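Local coordinates for protein 2-dehydro-3-deoxy-D-arabinonate dehydratase (Sulfolobus solfataricus, PDB 2Q1D) that catalyses the magnesium-dependent dehydration of 2-dehydro-3-deoxy-D-arabinonate to 2,5-dioxopentanoate, a step in the oxidation of D-arabinonate to 2-oxoglutarate, at residues A132-S137 with R168-E173; W139-P144 with A257-R262; D164-D169 with Q180-A185. All coordinates share one frame; numbering follows the deposited sequence.

Contact 1: A132-S137 with R168-E173; sequences AVRSDS and RDLEAE. With DO4 (2,5-dioxopentanoic acid), chain C.
S137 and D169 bring the two backbones closest, their CA atoms 6.7 Å apart, where a type I beta turn meets the first turn of helix 168-173. The turn runs from R134 to S137, closed by S137 N to R134 O, and follows directly on strand 131-133; both pieces belong to the catalytic domain of the FAH family. S137 is suited to this junction because its small hydroxyl fits beside the helix start: with OG anti to the backbone N (chi1 165°), it lies 2.8 Å from D169 OD1, and T140 OG1 is a second hydrogen-bond partner. The other carboxylate oxygen, D169 OD2, accepts from the backbone N of E138, so one short aspartate holds the end of the turn and the residue after it.

L170 supplies the apolar half of the contact. Its methyl CD1 lies 3.8 Å from R134 NE and 3.9 Å from D136 OD1, against the paired R134 and D136, while CD2 approaches D136 O. R134 folds back at chi3 (55°) to present NE to D136. D136 OD2 makes salt bridges to R242 and R112 of the second subunit, so the turn joins this helix to the subunit interface. E171, one residue on in the helix, takes no part in the turn contact but lies at the product, its OE2 2.5 Å from the aldehyde O3 of DO4. The same OE2 is hydrogen-bonded to Y104 OH. Within the turn itself, the R134 NE to D136 OD1 salt bridge spans 3.0 Å, nearly straight at 164°, in the guanidinium plane and on the syn lone pair of the carboxylate.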
loop_
_atom_site.group_PDB
_atom_site.type_symbol
_atom_site.label_atom_id
_atom_site.label_comp_id
_atom_site.label_asym_id
_atom_site.label_seq_id
_atom_site.Cartn_x
_atom_site.Cartn_y
_atom_site.Cartn_z
ATOM N N ALA A 132 -10.622 -14.680 27.754
ATOM C CA ALA A 132 -11.113 -13.738 28.764
ATOM C C ALA A 132 -12.477 -14.122 29.343
ATOM O O ALA A 132 -13.263 -14.804 28.688
ATOM C CB ALA A 132 -11.162 -12.348 28.199
ATOM N N VAL A 133 -12.745 -13.695 30.579
ATOM C CA VAL A 133 -14.050 -13.890 31.215
ATOM C C VAL A 133 -14.597 -12.502 31.438
ATOM O O VAL A 133 -13.915 -11.665 32.026
ATOM C CB VAL A 133 -13.932 -14.656 32.572
ATOM C CG1 VAL A 133 -15.245 -14.609 33.355
ATOM C CG2 VAL A 133 -13.491 -16.113 32.340
ATOM N N ARG A 134 -15.805 -12.236 30.957
ATOM C CA ARG A 134 -16.376 -10.885 31.054
ATOM C C ARG A 134 -16.386 -10.419 32.505
ATOM O O ARG A 134 -16.668 -11.199 33.436
ATOM C CB ARG A 134 -17.811 -10.826 30.505
ATOM C CG ARG A 134 -18.005 -11.150 29.015
ATOM C CD ARG A 134 -19.503 -11.088 28.646
ATOM N NE ARG A 134 -20.056 -9.792 29.022
ATOM C CZ ARG A 134 -20.233 -8.784 28.183
ATOM N NH1 ARG A 134 -19.953 -8.940 26.904
ATOM N NH2 ARG A 134 -20.712 -7.627 28.615
ATOM N N SER A 135 -16.091 -9.140 32.694
ATOM C CA SER A 135 -16.059 -8.537 34.021
ATOM C C SER A 135 -17.338 -8.847 34.794
ATOM O O SER A 135 -17.312 -9.023 36.014
ATOM C CB SER A 135 -15.895 -7.023 33.895
ATOM O OG SER A 135 -17.134 -6.407 33.584
ATOM N N ASP A 136 -18.452 -8.911 34.065
ATOM C CA ASP A 136 -19.769 -9.080 34.658
ATOM C C ASP A 136 -20.368 -10.478 34.462
ATOM O O ASP A 136 -21.585 -10.649 34.579
ATOM C CB ASP A 136 -20.723 -8.001 34.127
ATOM C CG ASP A 136 -20.972 -8.096 32.601
ATOM O OD1 ASP A 136 -20.433 -9.002 31.900
ATOM O OD2 ASP A 136 -21.732 -7.235 32.102
ATOM N N SER A 137 -19.536 -11.470 34.159
ATOM C CA SER A 137 -20.039 -12.832 34.014
ATOM C C SER A 137 -19.692 -13.606 35.252
ATOM O O SER A 137 -18.559 -13.541 35.734
ATOM C CB SER A 137 -19.447 -13.549 32.798
ATOM O OG SER A 137 -19.681 -14.951 32.861
ATOM N N ARG A 168 -22.260 -18.331 29.842
ATOM C CA ARG A 168 -23.477 -19.101 30.026
ATOM C C ARG A 168 -24.514 -18.515 30.986
ATOM O O ARG A 168 -25.710 -18.764 30.831
ATOM C CB ARG A 168 -23.094 -20.498 30.477
ATOM C CG ARG A 168 -22.324 -21.269 29.430
ATOM C CD ARG A 168 -23.194 -21.544 28.192
ATOM N NE ARG A 168 -24.509 -22.051 28.575
ATOM C CZ ARG A 168 -24.758 -23.312 28.917
ATOM N NH1 ARG A 168 -23.788 -24.223 28.918
ATOM N NH2 ARG A 168 -25.989 -23.658 29.262
ATOM N N ASP A 169 -24.065 -17.754 31.978
ATOM C CA ASP A 169 -24.994 -17.187 32.956
ATOM C C ASP A 169 -25.819 -16.055 32.372
ATOM O O ASP A 169 -27.019 -15.957 32.633
ATOM C CB ASP A 169 -24.281 -16.756 34.252
ATOM C CG ASP A 169 -23.174 -15.732 34.025
ATOM O OD1 ASP A 169 -22.325 -15.918 33.104
ATOM O OD2 ASP A 169 -23.152 -14.747 34.807
ATOM N N LEU A 170 -25.178 -15.221 31.559
ATOM C CA LEU A 170 -25.863 -14.130 30.881
ATOM C C LEU A 170 -26.880 -14.653 29.856
ATOM O O LEU A 170 -27.926 -14.029 29.621
ATOM C CB LEU A 170 -24.854 -13.193 30.225
ATOM C CG LEU A 170 -23.902 -12.424 31.146
ATOM C CD1 LEU A 170 -23.239 -11.294 30.371
ATOM C CD2 LEU A 170 -24.605 -11.861 32.376
ATOM N N GLU A 171 -26.573 -15.807 29.268
ATOM C CA GLU A 171 -27.455 -16.435 28.301
ATOM C C GLU A 171 -28.687 -17.058 28.956
ATOM O O GLU A 171 -29.808 -16.871 28.483
ATOM C CB GLU A 171 -26.689 -17.492 27.508
ATOM C CG GLU A 171 -27.553 -18.435 26.701
ATOM C CD GLU A 171 -26.758 -19.592 26.129
ATOM O OE1 GLU A 171 -25.511 -19.586 26.243
ATOM O OE2 GLU A 171 -27.377 -20.511 25.556
ATOM N N ALA A 172 -28.478 -17.813 30.030
ATOM C CA ALA A 172 -29.573 -18.498 30.709
ATOM C C ALA A 172 -30.513 -17.485 31.345
ATOM O O ALA A 172 -31.695 -17.768 31.570
ATOM C CB ALA A 172 -29.034 -19.463 31.751
ATOM N N GLU A 173 -29.985 -16.298 31.619
ATOM C CA GLU A 173 -30.789 -15.207 32.142
ATOM C C GLU A 173 -31.826 -14.704 31.120
ATOM O O GLU A 173 -32.928 -14.303 31.498
ATOM C CB GLU A 173 -29.884 -14.073 32.585
ATOM C CG GLU A 173 -30.557 -13.064 33.467
ATOM C CD GLU A 173 -29.631 -11.922 33.809
ATOM O OE1 GLU A 173 -28.418 -12.194 34.019
ATOM O OE2 GLU A 173 -30.109 -10.756 33.854
HETATM O O3 DO4 C . -26.841 -21.051 23.195
HETATM C C5 DO4 C . -26.633 -21.278 22.016
HETATM C C4 DO4 C . -25.232 -21.617 21.567
HETATM C C3 DO4 C . -25.068 -23.132 21.515
HETATM C C2 DO4 C . -23.615 -23.444 21.256
HETATM O O5 DO4 C . -22.799 -22.538 21.158
HETATM C C1 DO4 C . -23.150 -24.822 21.116
HETATM O O1 DO4 C . -23.967 -25.771 21.198
HETATM O O2 DO4 C . -21.924 -24.999 20.907
#

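Contact 2: W139-P144 with A257-R262; sequences WTLPEP and AIVPGR. With MG (magnesium ion), chain B; DO4 (2,5-dioxopentanoic acid), chain C.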
loop_
_atom_site.group_PDB
_atom_site.type_symbol
_atom_site.label_atom_id
_atom_site.label_comp_id
_atom_site.label_asym_id
_atom_site.label_seq_id
_atom_site.Cartn_x
_atom_site.Cartn_y
_atom_site.Cartn_z
ATOM N N TRP A 139 -20.425 -17.029 35.464
ATOM C CA TRP A 139 -20.344 -18.433 35.069
ATOM C C TRP A 139 -20.053 -18.498 33.562
ATOM O O TRP A 139 -20.974 -18.553 32.734
ATOM C CB TRP A 139 -21.648 -19.174 35.451
ATOM C CG TRP A 139 -21.740 -20.609 35.009
ATOM C CD1 TRP A 139 -20.769 -21.570 35.114
ATOM C CD2 TRP A 139 -22.876 -21.255 34.403
ATOM N NE1 TRP A 139 -21.222 -22.769 34.599
ATOM C CE2 TRP A 139 -22.510 -22.605 34.156
ATOM C CE3 TRP A 139 -24.165 -20.825 34.038
ATOM C CZ2 TRP A 139 -23.391 -23.532 33.560
ATOM C CZ3 TRP A 139 -25.046 -21.752 33.445
ATOM C CH2 TRP A 139 -24.648 -23.087 33.209
ATOM N N THR A 140 -18.767 -18.453 33.219
ATOM C CA THR A 140 -18.308 -18.531 31.836
ATOM C C THR A 140 -17.683 -19.908 31.606
ATOM O O THR A 140 -16.828 -20.335 32.365
ATOM C CB THR A 140 -17.309 -17.386 31.527
ATOM O OG1 THR A 140 -17.983 -16.135 31.668
ATOM C CG2 THR A 140 -16.757 -17.477 30.129
ATOM N N LEU A 141 -18.135 -20.612 30.576
ATOM C CA LEU A 141 -17.609 -21.930 30.274
ATOM C C LEU A 141 -16.908 -21.920 28.935
ATOM O O LEU A 141 -17.338 -21.223 28.024
ATOM C CB LEU A 141 -18.717 -22.987 30.256
ATOM C CG LEU A 141 -19.426 -23.396 31.555
ATOM C CD1 LEU A 141 -20.331 -24.619 31.316
ATOM C CD2 LEU A 141 -18.438 -23.669 32.688
ATOM N N PRO A 142 -15.805 -22.673 28.815
ATOM C CA PRO A 142 -15.249 -22.882 27.499
ATOM C C PRO A 142 -16.087 -23.919 26.773
ATOM O O PRO A 142 -16.604 -24.833 27.418
ATOM C CB PRO A 142 -13.858 -23.438 27.800
ATOM C CG PRO A 142 -13.988 -24.102 29.114
ATOM C CD PRO A 142 -15.012 -23.335 29.870
ATOM N N GLU A 143 -16.233 -23.763 25.456
ATOM C CA GLU A 143 -16.960 -24.721 24.624
ATOM C C GLU A 143 -16.039 -25.291 23.531
ATOM O O GLU A 143 -15.796 -24.647 22.509
ATOM C CB GLU A 143 -18.221 -24.090 24.019
ATOM C CG GLU A 143 -19.188 -23.400 25.009
ATOM C CD GLU A 143 -20.599 -23.165 24.425
ATOM O OE1 GLU A 143 -21.515 -22.789 25.184
ATOM O OE2 GLU A 143 -20.813 -23.361 23.208
ATOM N N PRO A 144 -15.503 -26.503 23.757
ATOM C CA PRO A 144 -14.588 -27.182 22.830
ATOM C C PRO A 144 -15.318 -27.678 21.596
ATOM O O PRO A 144 -16.272 -28.459 21.717
ATOM C CB PRO A 144 -14.110 -28.383 23.638
ATOM C CG PRO A 144 -15.247 -28.664 24.583
ATOM C CD PRO A 144 -15.764 -27.309 24.962
ATOM N N ALA A 257 -20.235 -30.432 22.485
ATOM C CA ALA A 257 -20.903 -31.529 23.199
ATOM C C ALA A 257 -20.410 -31.739 24.652
ATOM O O ALA A 257 -20.828 -32.690 25.305
ATOM C CB ALA A 257 -20.769 -32.826 22.413
ATOM N N ILE A 258 -19.530 -30.867 25.151
ATOM C CA ILE A 258 -18.978 -31.003 26.504
ATOM C C ILE A 258 -19.318 -29.796 27.366
ATOM O O ILE A 258 -18.848 -28.691 27.119
ATOM C CB ILE A 258 -17.468 -31.230 26.458
ATOM C CG1 ILE A 258 -17.169 -32.507 25.665
ATOM C CG2 ILE A 258 -16.911 -31.335 27.865
ATOM C CD1 ILE A 258 -15.777 -32.624 25.114
ATOM N N VAL A 259 -20.150 -30.008 28.376
ATOM C CA VAL A 259 -20.693 -28.887 29.147
ATOM C C VAL A 259 -20.561 -29.090 30.677
ATOM O O VAL A 259 -21.407 -29.747 31.287
ATOM C CB VAL A 259 -22.186 -28.613 28.759
ATOM C CG1 VAL A 259 -22.713 -27.353 29.427
ATOM C CG2 VAL A 259 -22.352 -28.508 27.247
ATOM N N PRO A 260 -19.488 -28.548 31.300
ATOM C CA PRO A 260 -19.363 -28.543 32.772
ATOM C C PRO A 260 -20.615 -28.063 33.523
ATOM O O PRO A 260 -21.475 -27.404 32.938
ATOM C CB PRO A 260 -18.200 -27.574 33.022
ATOM C CG PRO A 260 -17.366 -27.655 31.795
ATOM C CD PRO A 260 -18.301 -27.959 30.643
ATOM N N GLY A 261 -20.698 -28.394 34.810
ATOM C CA GLY A 261 -21.801 -27.960 35.663
ATOM C C GLY A 261 -21.713 -26.493 36.059
ATOM O O GLY A 261 -20.770 -25.788 35.677
ATOM N N ARG A 262 -22.704 -26.041 36.831
ATOM C CA ARG A 262 -22.818 -24.633 37.245
ATOM C C ARG A 262 -21.765 -24.166 38.246
ATOM O O ARG A 262 -21.625 -22.962 38.486
ATOM C CB ARG A 262 -24.225 -24.320 37.769
ATOM C CG ARG A 262 -24.899 -23.155 36.938
ATOM C CD ARG A 262 -26.374 -23.058 37.315
ATOM N NE ARG A 262 -27.235 -23.899 36.450
ATOM C CZ ARG A 262 -28.361 -24.496 36.857
ATOM N NH1 ARG A 262 -29.076 -25.233 35.992
ATOM N NH2 ARG A 262 -28.771 -24.369 38.131
HETATM MG MG MG B . -20.780 -23.089 20.909
HETATM O O3 DO4 C . -26.841 -21.051 23.195
HETATM C C5 DO4 C . -26.633 -21.278 22.016
HETATM C C4 DO4 C . -25.232 -21.617 21.567
HETATM C C3 DO4 C . -25.068 -23.132 21.515
HETATM C C2 DO4 C . -23.615 -23.444 21.256
HETATM O O5 DO4 C . -22.799 -22.538 21.158
HETATM C C1 DO4 C . -23.150 -24.822 21.116
HETATM O O1 DO4 C . -23.967 -25.771 21.198
HETATM O O2 DO4 C . -21.924 -24.999 20.907
HETATM O O HOH W 1 -19.475 -25.962 27.635
HETATM O O HOH W 2 -20.573 -22.991 18.877
#
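W139 lies against R262, and L141 against P260, as two loops of the FAH-family domain run past each other in nearly opposite directions without forming a sheet. The aromatic part is a CH-pi contact: R262 CG stands 3.5 Å above the centroid of the six-membered ring of W139, almost on the ring normal. The guanidinium plane is turned 75° from the indole, so it is the aliphatic stem of the arginine that covers the ring.

Apolar packing follows further along. L141 CD2 slides past P260 CB at 3.9 Å, and the P144 and I258 side chains cross at about a right angle, CG to CB 3.9 Å; prolines suit these places, offering hydrocarbon without an N-H to satisfy.

Hydrogen bonding is sparse. W139 NE1 gives a bent bond to G261 O, 3.2 Å long at 136°, reaching it from above the carbonyl plane. Between the two backbones, water 1 donates to P142 O and I258 O, bridging carbonyls that cannot pair directly.

Metal binding comes last: E143 OE2 reaches magnesium at 2.3 Å, beside D164, E145, water 2 and O5 and O2 of the product. Hydrocarbon, one bent bond and a bridging water thus hold the seam, while the carboxylate of E143 is spent on the metal.

Contact 3: D164-D169 with Q180-A185; sequences DVSARD and QSKIYA. With MG (magnesium ion), chain B; DO4 (2,5-dioxopentanoic acid), chain C.
K182, S181 and A167 bury the most surface here, where the end of helix 178-182 lies against the chain leading from the metal ligand D164 into helix 168-173. K182 is the substrate-binding lysine, and its length lets a residue of the helix end reach the metal site. Its chain turns at chi2 (-79°) and then runs extended, which brings NZ between three oxygens: D164 OD2 at 2.5 Å, in a salt bridge whose shortness should not be pressed at this resolution, S166 OG at 2.9 Å, and O5 of the bound product, also at 2.9 Å. D164 OD2 and DO4 O5 both bind the magnesium as well, OD2 at 1.9 Å, so lysine and metal grip the same two oxygens and fix the keto end of the ligand. S166 is the second-shell support: its hydroxyl gives its proton to D164 O at 2.6 Å, and its oxygen is left to accept from the lysine.

S181 and A167 meet mainly through backbone. A167 N donates to S181 O over 3.1 Å, almost straight at 174°. A167 is the centre of an inverse gamma turn and the N-cap residue of helix 168-173, and its small methyl allows the close approach of S181. The OG of S181 turns instead to L178 O within its own helix. Beyond them, the methyl CG1 of V165 packs on Y184 OH, 3.4 Å away.

D164 OD1 is also paired with K118 of strand 114-119, whose F116 packs on both D164 and K182. The contact therefore brings the entry to helix 168-173 against the exit of helix 178-182, beside strand 114-119.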
loop_
_atom_site.group_PDB
_atom_site.type_symbol
_atom_site.label_atom_id
_atom_site.label_comp_id
_atom_site.label_asym_id
_atom_site.label_seq_id
_atom_site.Cartn_x
_atom_site.Cartn_y
_atom_site.Cartn_z
ATOM N N ASP A 164 -15.198 -21.786 21.734
ATOM C CA ASP A 164 -16.323 -20.871 21.781
ATOM C C ASP A 164 -16.596 -20.462 23.238
ATOM O O ASP A 164 -17.552 -20.905 23.860
ATOM C CB ASP A 164 -17.534 -21.557 21.133
ATOM C CG ASP A 164 -18.825 -20.736 21.221
ATOM O OD1 ASP A 164 -18.799 -19.481 21.360
ATOM O OD2 ASP A 164 -19.897 -21.381 21.139
ATOM N N VAL A 165 -15.741 -19.616 23.785
ATOM C CA VAL A 165 -15.871 -19.190 25.174
ATOM C C VAL A 165 -17.200 -18.457 25.323
ATOM O O VAL A 165 -17.450 -17.483 24.606
ATOM C CB VAL A 165 -14.697 -18.256 25.567
ATOM C CG1 VAL A 165 -14.673 -17.980 27.080
ATOM C CG2 VAL A 165 -13.365 -18.839 25.066
ATOM N N SER A 166 -18.051 -18.923 26.242
ATOM C CA SER A 166 -19.415 -18.375 26.394
ATOM C C SER A 166 -19.803 -18.069 27.844
ATOM O O SER A 166 -19.639 -18.908 28.731
ATOM C CB SER A 166 -20.453 -19.327 25.787
ATOM O OG SER A 166 -19.895 -20.124 24.749
ATOM N N ALA A 167 -20.332 -16.868 28.063
ATOM C CA ALA A 167 -20.837 -16.447 29.363
ATOM C C ALA A 167 -22.232 -17.031 29.557
ATOM O O ALA A 167 -23.248 -16.327 29.460
ATOM C CB ALA A 167 -20.874 -14.945 29.456
ATOM N N ARG A 168 -22.260 -18.331 29.842
ATOM C CA ARG A 168 -23.477 -19.101 30.026
ATOM C C ARG A 168 -24.514 -18.515 30.986
ATOM O O ARG A 168 -25.710 -18.764 30.831
ATOM C CB ARG A 168 -23.094 -20.498 30.477
ATOM C CG ARG A 168 -22.324 -21.269 29.430
ATOM C CD ARG A 168 -23.194 -21.544 28.192
ATOM N NE ARG A 168 -24.509 -22.051 28.575
ATOM C CZ ARG A 168 -24.758 -23.312 28.917
ATOM N NH1 ARG A 168 -23.788 -24.223 28.918
ATOM N NH2 ARG A 168 -25.989 -23.658 29.262
ATOM N N ASP A 169 -24.065 -17.754 31.978
ATOM C CA ASP A 169 -24.994 -17.187 32.956
ATOM C C ASP A 169 -25.819 -16.055 32.372
ATOM O O ASP A 169 -27.019 -15.957 32.633
ATOM C CB ASP A 169 -24.281 -16.756 34.252
ATOM C CG ASP A 169 -23.174 -15.732 34.025
ATOM O OD1 ASP A 169 -22.325 -15.918 33.104
ATOM O OD2 ASP A 169 -23.152 -14.747 34.807
ATOM N N GLN A 180 -24.133 -10.674 23.647
ATOM C CA GLN A 180 -23.288 -10.158 24.727
ATOM C C GLN A 180 -22.538 -11.312 25.371
ATOM O O GLN A 180 -21.380 -11.172 25.756
ATOM C CB GLN A 180 -24.109 -9.408 25.782
ATOM C CG GLN A 180 -24.764 -8.115 25.285
ATOM C CD GLN A 180 -25.555 -7.391 26.380
ATOM O OE1 GLN A 180 -24.979 -6.883 27.352
ATOM N NE2 GLN A 180 -26.881 -7.334 26.221
ATOM N N SER A 181 -23.197 -12.464 25.444
ATOM C CA SER A 181 -22.605 -13.639 26.048
ATOM C C SER A 181 -21.535 -14.271 25.170
ATOM O O SER A 181 -20.677 -14.983 25.677
ATOM C CB SER A 181 -23.684 -14.672 26.357
ATOM O OG SER A 181 -23.700 -15.702 25.388
ATOM N N LYS A 182 -21.581 -14.006 23.864
ATOM C CA LYS A 182 -20.708 -14.687 22.891
ATOM C C LYS A 182 -19.566 -13.849 22.282
ATOM O O LYS A 182 -18.538 -14.407 21.885
ATOM C CB LYS A 182 -21.548 -15.311 21.764
ATOM C CG LYS A 182 -22.385 -16.532 22.169
ATOM C CD LYS A 182 -21.545 -17.795 22.249
ATOM C CE LYS A 182 -22.419 -18.982 22.500
ATOM N NZ LYS A 182 -21.644 -20.237 22.475
ATOM N N ILE A 183 -19.748 -12.524 22.214
ATOM C CA ILE A 183 -18.873 -11.634 21.425
ATOM C C ILE A 183 -18.231 -10.595 22.309
ATOM O O ILE A 183 -18.919 -9.703 22.775
ATOM C CB ILE A 183 -19.691 -10.849 20.315
ATOM C CG1 ILE A 183 -20.529 -11.805 19.443
ATOM C CG2 ILE A 183 -18.766 -9.962 19.453
ATOM C CD1 ILE A 183 -21.528 -11.101 18.504
ATOM N N TYR A 184 -16.920 -10.690 22.513
ATOM C CA TYR A 184 -16.155 -9.708 23.324
ATOM C C TYR A 184 -14.650 -10.033 23.200
ATOM O O TYR A 184 -14.279 -11.125 22.746
ATOM C CB TYR A 184 -16.590 -9.717 24.816
ATOM C CG TYR A 184 -16.500 -11.095 25.433
ATOM C CD1 TYR A 184 -15.314 -11.539 26.010
ATOM C CD2 TYR A 184 -17.579 -11.970 25.400
ATOM C CE1 TYR A 184 -15.203 -12.817 26.559
ATOM C CE2 TYR A 184 -17.486 -13.255 25.941
ATOM C CZ TYR A 184 -16.287 -13.676 26.522
ATOM O OH TYR A 184 -16.159 -14.950 27.056
ATOM N N ALA A 185 -13.784 -9.110 23.610
ATOM C CA ALA A 185 -12.351 -9.327 23.453
ATOM C C ALA A 185 -11.944 -10.640 24.123
ATOM O O ALA A 185 -12.219 -10.847 25.302
ATOM C CB ALA A 185 -11.576 -8.170 24.028
HETATM MG MG MG B . -20.780 -23.089 20.909
HETATM O O3 DO4 C . -26.841 -21.051 23.195
HETATM C C5 DO4 C . -26.633 -21.278 22.016
HETATM C C4 DO4 C . -25.232 -21.617 21.567
HETATM C C3 DO4 C . -25.068 -23.132 21.515
HETATM C C2 DO4 C . -23.615 -23.444 21.256
HETATM O O5 DO4 C . -22.799 -22.538 21.158
HETATM C C1 DO4 C . -23.150 -24.822 21.116
HETATM O O1 DO4 C . -23.967 -25.771 21.198
HETATM O O2 DO4 C . -21.924 -24.999 20.907
HETATM O O HOH W 2 -20.573 -22.991 18.877
#

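How the contacts relate
Contacts 1 and 3 are buried and share R168 and D169 at the start of helix 168-173; contact 1 meets the helix itself, contact 3 the chain leading into it. Contact 2 is only partly buried, with V259, G261 and R262 exposed, and it alone of the three meets no other subunit. Chemistry follows place: carboxylates and hydroxyls near the subunit interface in contact 1, aromatic and proline packing in contact 2. Contacts 2 and 3 each give one carboxylate to the magnesium, and contact 3 adds the lysine. Backbone pairing of L141 with S166 and E143 with D164 ties contact 2 to contact 3, and all three converge on the bound product, contact 1 at its aldehyde end.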